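Local coordinates for aspartate aminotransferase (Rhodobacter sphaeroides, PDB 3NRA), which probably catalyses the pyridoxal-phosphate-dependent transfer of an amino group from L-aspartate to 2-oxoglutarate, giving oxaloacetate and L-glutamate, at residues V42-H52 / R381-A391. Numbering follows the deposited sequence.
Sequences VDFSHGDVDAH and RLNFSQDHEAA
Phe44 and Gln386 lie at the heart of a mixed, partly buried contact, a phenylalanine ring next to a glutamine amide, in the small domain of this fold-type I aminotransferase, where the loop leaving strand 42-43 runs against the loop joining strand 380-383 to helix 388-404. The Phe44 ring is sandwiched. Leu382 CD2 sits 3.8 Å from its centroid, 4° off the normal, in a CH-pi contact, and Val42 CG1 of its own segment covers the opposite face; Asn383 O and Ala391 O meet the edge. Two backbone bonds join the segments, Asn383 N to Phe44 O (2.7 Å) and Asp48 N to Ser385 O (2.8 Å). Between them lies the Gln386 amide. With CG anti to the carbonyl carbon (chi1 -58°), CG lies against Phe44 CD1; the bend at chi2 then turns the amide back toward 42-52, its plane 77° from the ring. NE2 donates in the amide plane to His46 O (2.9 Å) and to Asn383 O at the end of strand 380-383 (2.9 Å), while OE1 accepts from a water that also donates to Asp48 OD2 and accepts from Asp387 N. Replacing Gln386 with an alanine removes the amide, which would probably leave His46 O without its side-chain donor and a gap beside the Phe44 ring. Farther along, His52 NE2 donates to Gln386 O at 2.6 Å, approaching from above the carbonyl plane, and Ser385 OG bonds His312 of helix 304-324. At the start of 381-391, Arg381, held chiefly by Asn190, adds a weak bond to Ser45 O; midway along 42-52, the His46 ring stacks on Tyr74 of the second subunit. With one amide joining His46 O to Asn383 O, the loop after strand 42-43 is probably held to the end of strand 380-383.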
ATOM      1  N   VAL B  42      13.048  -7.681  25.460  1.00 17.53           N
ATOM      2  CA  VAL B  42      13.417  -6.866  24.319  1.00 16.97           C
ATOM      3  C   VAL B  42      12.977  -7.587  23.089  1.00 17.16           C
ATOM      4  O   VAL B  42      13.273  -8.768  22.909  1.00 16.77           O
ATOM      5  CB  VAL B  42      14.933  -6.600  24.265  1.00 17.09           C
ATOM      6  CG1 VAL B  42      15.288  -5.782  23.033  1.00 16.71           C
ATOM      7  CG2 VAL B  42      15.403  -5.848  25.556  1.00 16.67           C
ATOM      8  N   ASP B  43      12.221  -6.893  22.255  1.00 17.39           N
ATOM      9  CA  ASP B  43      11.825  -7.399  20.943  1.00 16.51           C
ATOM     10  C   ASP B  43      12.787  -6.835  19.889  1.00 15.95           C
ATOM     11  O   ASP B  43      12.635  -5.697  19.447  1.00 15.91           O
ATOM     12  CB  ASP B  43      10.384  -6.963  20.649  1.00 17.03           C
ATOM     13  CG  ASP B  43       9.867  -7.488  19.313  1.00 19.11           C
ATOM     14  OD1 ASP B  43      10.659  -8.049  18.502  1.00 18.60           O
ATOM     15  OD2 ASP B  43       8.676  -7.305  19.064  1.00 20.38           O
ATOM     16  N   PHE B  44      13.777  -7.640  19.494  1.00 15.08           N
ATOM     17  CA  PHE B  44      14.779  -7.223  18.492  1.00 14.52           C
ATOM     18  C   PHE B  44      14.274  -7.431  17.050  1.00 15.06           C
ATOM     19  O   PHE B  44      15.064  -7.277  16.092  1.00 14.38           O
ATOM     20  CB  PHE B  44      16.093  -8.030  18.638  1.00 13.69           C
ATOM     21  CG  PHE B  44      16.888  -7.720  19.852  1.00 14.91           C
ATOM     22  CD1 PHE B  44      17.594  -6.523  19.952  1.00 13.66           C
ATOM     23  CD2 PHE B  44      17.064  -8.676  20.847  1.00 17.09           C
ATOM     24  CE1 PHE B  44      18.399  -6.272  21.021  1.00 15.54           C
ATOM     25  CE2 PHE B  44      17.852  -8.395  21.956  1.00 16.47           C
ATOM     26  CZ  PHE B  44      18.532  -7.191  22.026  1.00 16.04           C
ATOM     27  N   SER B  45      12.994  -7.802  16.870  1.00 15.30           N
ATOM     28  CA  SER B  45      12.476  -8.043  15.516  1.00 15.80           C
ATOM     29  C   SER B  45      12.343  -6.754  14.707  1.00 16.18           C
ATOM     30  O   SER B  45      12.456  -6.780  13.501  1.00 16.45           O
ATOM     31  CB  SER B  45      11.143  -8.822  15.544  1.00 15.65           C
ATOM     32  OG  SER B  45      10.074  -8.021  15.987  1.00 19.03           O
ATOM     33  N   HIS B  46      12.141  -5.622  15.384  1.00 16.96           N
ATOM     34  CA  HIS B  46      12.148  -4.307  14.718  1.00 16.93           C
ATOM     35  C   HIS B  46      12.593  -3.187  15.671  1.00 16.79           C
ATOM     36  O   HIS B  46      12.768  -3.411  16.887  1.00 17.48           O
ATOM     37  CB  HIS B  46      10.755  -3.996  14.139  1.00 16.78           C
ATOM     38  CG  HIS B  46       9.680  -3.938  15.167  1.00 18.69           C
ATOM     39  ND1 HIS B  46       9.424  -2.804  15.908  1.00 21.99           N
ATOM     40  CD2 HIS B  46       8.808  -4.878  15.601  1.00 20.26           C
ATOM     41  CE1 HIS B  46       8.435  -3.050  16.752  1.00 23.11           C
ATOM     42  NE2 HIS B  46       8.052  -4.302  16.594  1.00 23.28           N
ATOM     43  N   GLY B  47      12.760  -1.985  15.122  1.00 16.57           N
ATOM     44  CA  GLY B  47      13.223  -0.820  15.909  1.00 16.45           C
ATOM     45  C   GLY B  47      12.235  -0.320  16.966  1.00 16.53           C
ATOM     46  O   GLY B  47      11.014  -0.459  16.812  1.00 17.26           O
ATOM     47  N   ASP B  48      12.784   0.263  18.031  1.00 15.88           N
ATOM     48  CA  ASP B  48      12.013   0.779  19.144  1.00 16.72           C
ATOM     49  C   ASP B  48      11.965   2.272  18.949  1.00 16.69           C
ATOM     50  O   ASP B  48      12.980   2.953  19.101  1.00 15.05           O
ATOM     51  CB  ASP B  48      12.700   0.415  20.467  1.00 16.85           C
ATOM     52  CG  ASP B  48      11.945   0.893  21.678  1.00 19.36           C
ATOM     53  OD1 ASP B  48      11.186   1.881  21.590  1.00 17.57           O
ATOM     54  OD2 ASP B  48      12.158   0.298  22.751  1.00 21.94           O
ATOM     55  N   VAL B  49      10.811   2.767  18.492  1.00 16.84           N
ATOM     56  CA  VAL B  49      10.674   4.179  18.193  1.00 17.29           C
ATOM     57  C   VAL B  49      10.288   4.987  19.466  1.00 17.48           C
ATOM     58  O   VAL B  49      10.061   6.211  19.380  1.00 17.05           O
ATOM     59  CB  VAL B  49       9.675   4.449  17.033  1.00 17.22           C
ATOM     60  CG1 VAL B  49      10.087   3.657  15.779  1.00 16.74           C
ATOM     61  CG2 VAL B  49       8.233   4.126  17.456  1.00 16.99           C
ATOM     62  N   ASP B  50      10.217   4.307  20.631  1.00 17.37           N
ATOM     63  CA  ASP B  50      10.197   4.992  21.935  1.00 18.46           C
ATOM     64  C   ASP B  50      11.631   5.301  22.411  1.00 18.74           C
ATOM     65  O   ASP B  50      11.891   6.369  22.890  1.00 19.27           O
ATOM     66  CB  ASP B  50       9.440   4.164  22.998  1.00 18.83           C
ATOM     67  CG  ASP B  50       7.984   3.885  22.605  1.00 20.46           C
ATOM     68  OD1 ASP B  50       7.433   4.638  21.808  1.00 23.49           O
ATOM     69  OD2 ASP B  50       7.408   2.898  23.069  1.00 21.28           O
ATOM     70  N   ALA B  51      12.556   4.359  22.214  1.00 18.67           N
ATOM     71  CA  ALA B  51      13.969   4.560  22.592  1.00 18.24           C
ATOM     72  C   ALA B  51      14.657   5.552  21.669  1.00 17.89           C
ATOM     73  O   ALA B  51      15.518   6.304  22.096  1.00 18.63           O
ATOM     74  CB  ALA B  51      14.728   3.223  22.585  1.00 16.01           C
ATOM     75  N   HIS B  52      14.313   5.506  20.393  1.00 17.68           N
ATOM     76  CA  HIS B  52      14.893   6.417  19.389  1.00 17.00           C
ATOM     77  C   HIS B  52      13.742   7.053  18.602  1.00 16.45           C
ATOM     78  O   HIS B  52      13.162   6.425  17.682  1.00 15.06           O
ATOM     79  CB  HIS B  52      15.862   5.640  18.495  1.00 17.90           C
ATOM     80  CG  HIS B  52      16.850   4.821  19.270  1.00 18.51           C
ATOM     81  ND1 HIS B  52      17.987   5.363  19.830  1.00 16.36           N
ATOM     82  CD2 HIS B  52      16.817   3.521  19.662  1.00 17.97           C
ATOM     83  CE1 HIS B  52      18.640   4.424  20.490  1.00 18.44           C
ATOM     84  NE2 HIS B  52      17.948   3.297  20.412  1.00 16.89           N
ATOM     85  N   ARG B 381      18.744 -12.632  13.363  1.00 12.17           N
ATOM     86  CA  ARG B 381      18.889 -11.197  13.166  1.00 12.48           C
ATOM     87  C   ARG B 381      18.375 -10.447  14.393  1.00 13.06           C
ATOM     88  O   ARG B 381      17.337 -10.803  14.953  1.00 12.26           O
ATOM     89  CB  ARG B 381      18.142 -10.713  11.922  1.00 12.08           C
ATOM     90  CG  ARG B 381      18.643  -9.383  11.419  1.00 11.99           C
ATOM     91  CD  ARG B 381      17.715  -8.733  10.470  1.00 14.60           C
ATOM     92  NE  ARG B 381      16.437  -8.405  11.118  1.00 15.29           N
ATOM     93  CZ  ARG B 381      15.331  -8.036  10.477  1.00 14.05           C
ATOM     94  NH1 ARG B 381      15.333  -7.875   9.165  1.00 15.24           N
ATOM     95  NH2 ARG B 381      14.217  -7.764  11.176  1.00 12.11           N
ATOM     96  N   LEU B 382      19.125  -9.407  14.783  1.00 13.85           N
ATOM     97  CA  LEU B 382      18.727  -8.469  15.804  1.00 14.36           C
ATOM     98  C   LEU B 382      18.617  -7.112  15.183  1.00 14.50           C
ATOM     99  O   LEU B 382      19.530  -6.680  14.514  1.00 14.62           O
ATOM    100  CB  LEU B 382      19.772  -8.425  16.904  1.00 14.72           C
ATOM    101  CG  LEU B 382      19.731  -9.559  17.940  1.00 16.55           C
ATOM    102  CD1 LEU B 382      20.173 -10.854  17.332  1.00 17.79           C
ATOM    103  CD2 LEU B 382      20.607  -9.211  19.165  1.00 15.49           C
ATOM    104  N   ASN B 383      17.514  -6.418  15.420  1.00 14.11           N
ATOM    105  CA  ASN B 383      17.487  -4.981  15.196  1.00 15.01           C
ATOM    106  C   ASN B 383      17.849  -4.299  16.511  1.00 14.89           C
ATOM    107  O   ASN B 383      17.069  -4.341  17.468  1.00 15.33           O
ATOM    108  CB  ASN B 383      16.102  -4.514  14.676  1.00 14.37           C
ATOM    109  CG  ASN B 383      16.047  -3.002  14.403  1.00 17.60           C
ATOM    110  OD1 ASN B 383      16.585  -2.203  15.170  1.00 17.40           O
ATOM    111  ND2 ASN B 383      15.372  -2.612  13.312  1.00 17.13           N
ATOM    112  N   PHE B 384      19.018  -3.663  16.556  1.00 14.85           N
ATOM    113  CA  PHE B 384      19.521  -3.086  17.800  1.00 14.83           C
ATOM    114  C   PHE B 384      19.218  -1.594  17.990  1.00 14.92           C
ATOM    115  O   PHE B 384      19.762  -0.965  18.898  1.00 15.85           O
ATOM    116  CB  PHE B 384      21.043  -3.390  17.999  1.00 15.17           C
ATOM    117  CG  PHE B 384      21.948  -2.784  16.957  1.00 15.09           C
ATOM    118  CD1 PHE B 384      22.460  -1.498  17.115  1.00 15.33           C
ATOM    119  CD2 PHE B 384      22.360  -3.536  15.861  1.00 14.21           C
ATOM    120  CE1 PHE B 384      23.344  -0.946  16.158  1.00 14.67           C
ATOM    121  CE2 PHE B 384      23.225  -3.015  14.929  1.00 15.43           C
ATOM    122  CZ  PHE B 384      23.722  -1.696  15.079  1.00 16.12           C
ATOM    123  N   SER B 385      18.291  -1.040  17.218  1.00 14.84           N
ATOM    124  CA  SER B 385      17.763   0.300  17.538  1.00 14.83           C
ATOM    125  C   SER B 385      16.779   0.175  18.699  1.00 15.21           C
ATOM    126  O   SER B 385      15.555   0.160  18.515  1.00 15.16           O
ATOM    127  CB  SER B 385      17.145   0.970  16.319  1.00 14.62           C
ATOM    128  OG  SER B 385      16.808   2.309  16.613  1.00 12.85           O
ATOM    129  N   GLN B 386      17.362   0.056  19.900  1.00 15.87           N
ATOM    130  CA  GLN B 386      16.666  -0.325  21.124  1.00 16.10           C
ATOM    131  C   GLN B 386      17.133   0.572  22.245  1.00 17.18           C
ATOM    132  O   GLN B 386      18.117   1.330  22.091  1.00 17.58           O
ATOM    133  CB  GLN B 386      16.997  -1.764  21.507  1.00 16.28           C
ATOM    134  CG  GLN B 386      16.653  -2.836  20.439  1.00 14.80           C
ATOM    135  CD  GLN B 386      15.170  -2.951  20.174  1.00 16.14           C
ATOM    136  OE1 GLN B 386      14.313  -2.644  21.064  1.00 15.17           O
ATOM    137  NE2 GLN B 386      14.822  -3.377  18.940  1.00 11.76           N
ATOM    138  N   ASP B 387      16.461   0.469  23.391  1.00 17.59           N
ATOM    139  CA  ASP B 387      17.002   1.001  24.634  1.00 18.80           C
ATOM    140  C   ASP B 387      18.383   0.363  24.871  1.00 19.08           C
ATOM    141  O   ASP B 387      18.508  -0.841  24.809  1.00 17.45           O
ATOM    142  CB  ASP B 387      16.072   0.699  25.807  1.00 18.52           C
ATOM    143  CG  ASP B 387      16.642   1.182  27.149  1.00 21.50           C
ATOM    144  OD1 ASP B 387      16.412   2.362  27.508  1.00 21.91           O
ATOM    145  OD2 ASP B 387      17.305   0.382  27.854  1.00 22.02           O
ATOM    146  N   HIS B 388      19.403   1.202  25.101  1.00 20.45           N
ATOM    147  CA  HIS B 388      20.806   0.762  25.196  1.00 21.33           C
ATOM    148  C   HIS B 388      21.001  -0.288  26.276  1.00 21.74           C
ATOM    149  O   HIS B 388      21.521  -1.350  26.022  1.00 21.37           O
ATOM    150  CB  HIS B 388      21.721   1.964  25.498  1.00 22.11           C
ATOM    151  CG  HIS B 388      23.187   1.655  25.421  1.00 24.57           C
ATOM    152  ND1 HIS B 388      24.047   2.355  24.601  1.00 28.80           N
ATOM    153  CD2 HIS B 388      23.951   0.743  26.070  1.00 27.07           C
ATOM    154  CE1 HIS B 388      25.270   1.868  24.726  1.00 28.97           C
ATOM    155  NE2 HIS B 388      25.242   0.898  25.618  1.00 29.32           N
ATOM    156  N   GLU B 389      20.631   0.040  27.490  1.00 23.53           N
ATOM    157  CA  GLU B 389      20.875  -0.855  28.608  1.00 24.71           C
ATOM    158  C   GLU B 389      20.042  -2.138  28.505  1.00 22.80           C
ATOM    159  O   GLU B 389      20.555  -3.220  28.750  1.00 22.23           O
ATOM    160  CB  GLU B 389      20.615  -0.138  29.927  1.00 26.04           C
ATOM    161  CG  GLU B 389      21.662   0.961  30.195  1.00 32.69           C
ATOM    162  CD  GLU B 389      21.557   1.549  31.579  1.00 40.78           C
ATOM    163  OE1 GLU B 389      20.529   1.282  32.275  1.00 46.37           O
ATOM    164  OE2 GLU B 389      22.512   2.265  31.993  1.00 46.32           O
ATOM    165  N   ALA B 390      18.759  -2.003  28.140  1.00 21.48           N
ATOM    166  CA  ALA B 390      17.882  -3.180  27.952  1.00 20.36           C
ATOM    167  C   ALA B 390      18.445  -4.109  26.866  1.00 18.78           C
ATOM    168  O   ALA B 390      18.530  -5.298  27.074  1.00 19.32           O
ATOM    169  CB  ALA B 390      16.485  -2.763  27.633  1.00 19.13           C
ATOM    170  N   ALA B 391      18.949  -3.531  25.782  1.00 17.64           N
ATOM    171  CA  ALA B 391      19.514  -4.306  24.680  1.00 16.86           C
ATOM    172  C   ALA B 391      20.751  -5.103  25.109  1.00 16.99           C
ATOM    173  O   ALA B 391      20.906  -6.265  24.752  1.00 15.70           O
ATOM    174  CB  ALA B 391      19.869  -3.367  23.490  1.00 15.77           C
TER
HETATM  175  O   HOH W   1      11.955  -4.215  22.118  1.00 35.45           O
HETATM  176  O   HOH W   2      15.493  -8.639  13.752  1.00 11.01           O
HETATM  177  O   HOH W   3      13.463  -4.129  11.471  1.00 16.59           O
HETATM  178  O   HOH W   4      14.267   3.061  16.523  1.00 10.40           O
HETATM  179  O   HOH W   5      14.071  -1.266  23.291  1.00 16.42           O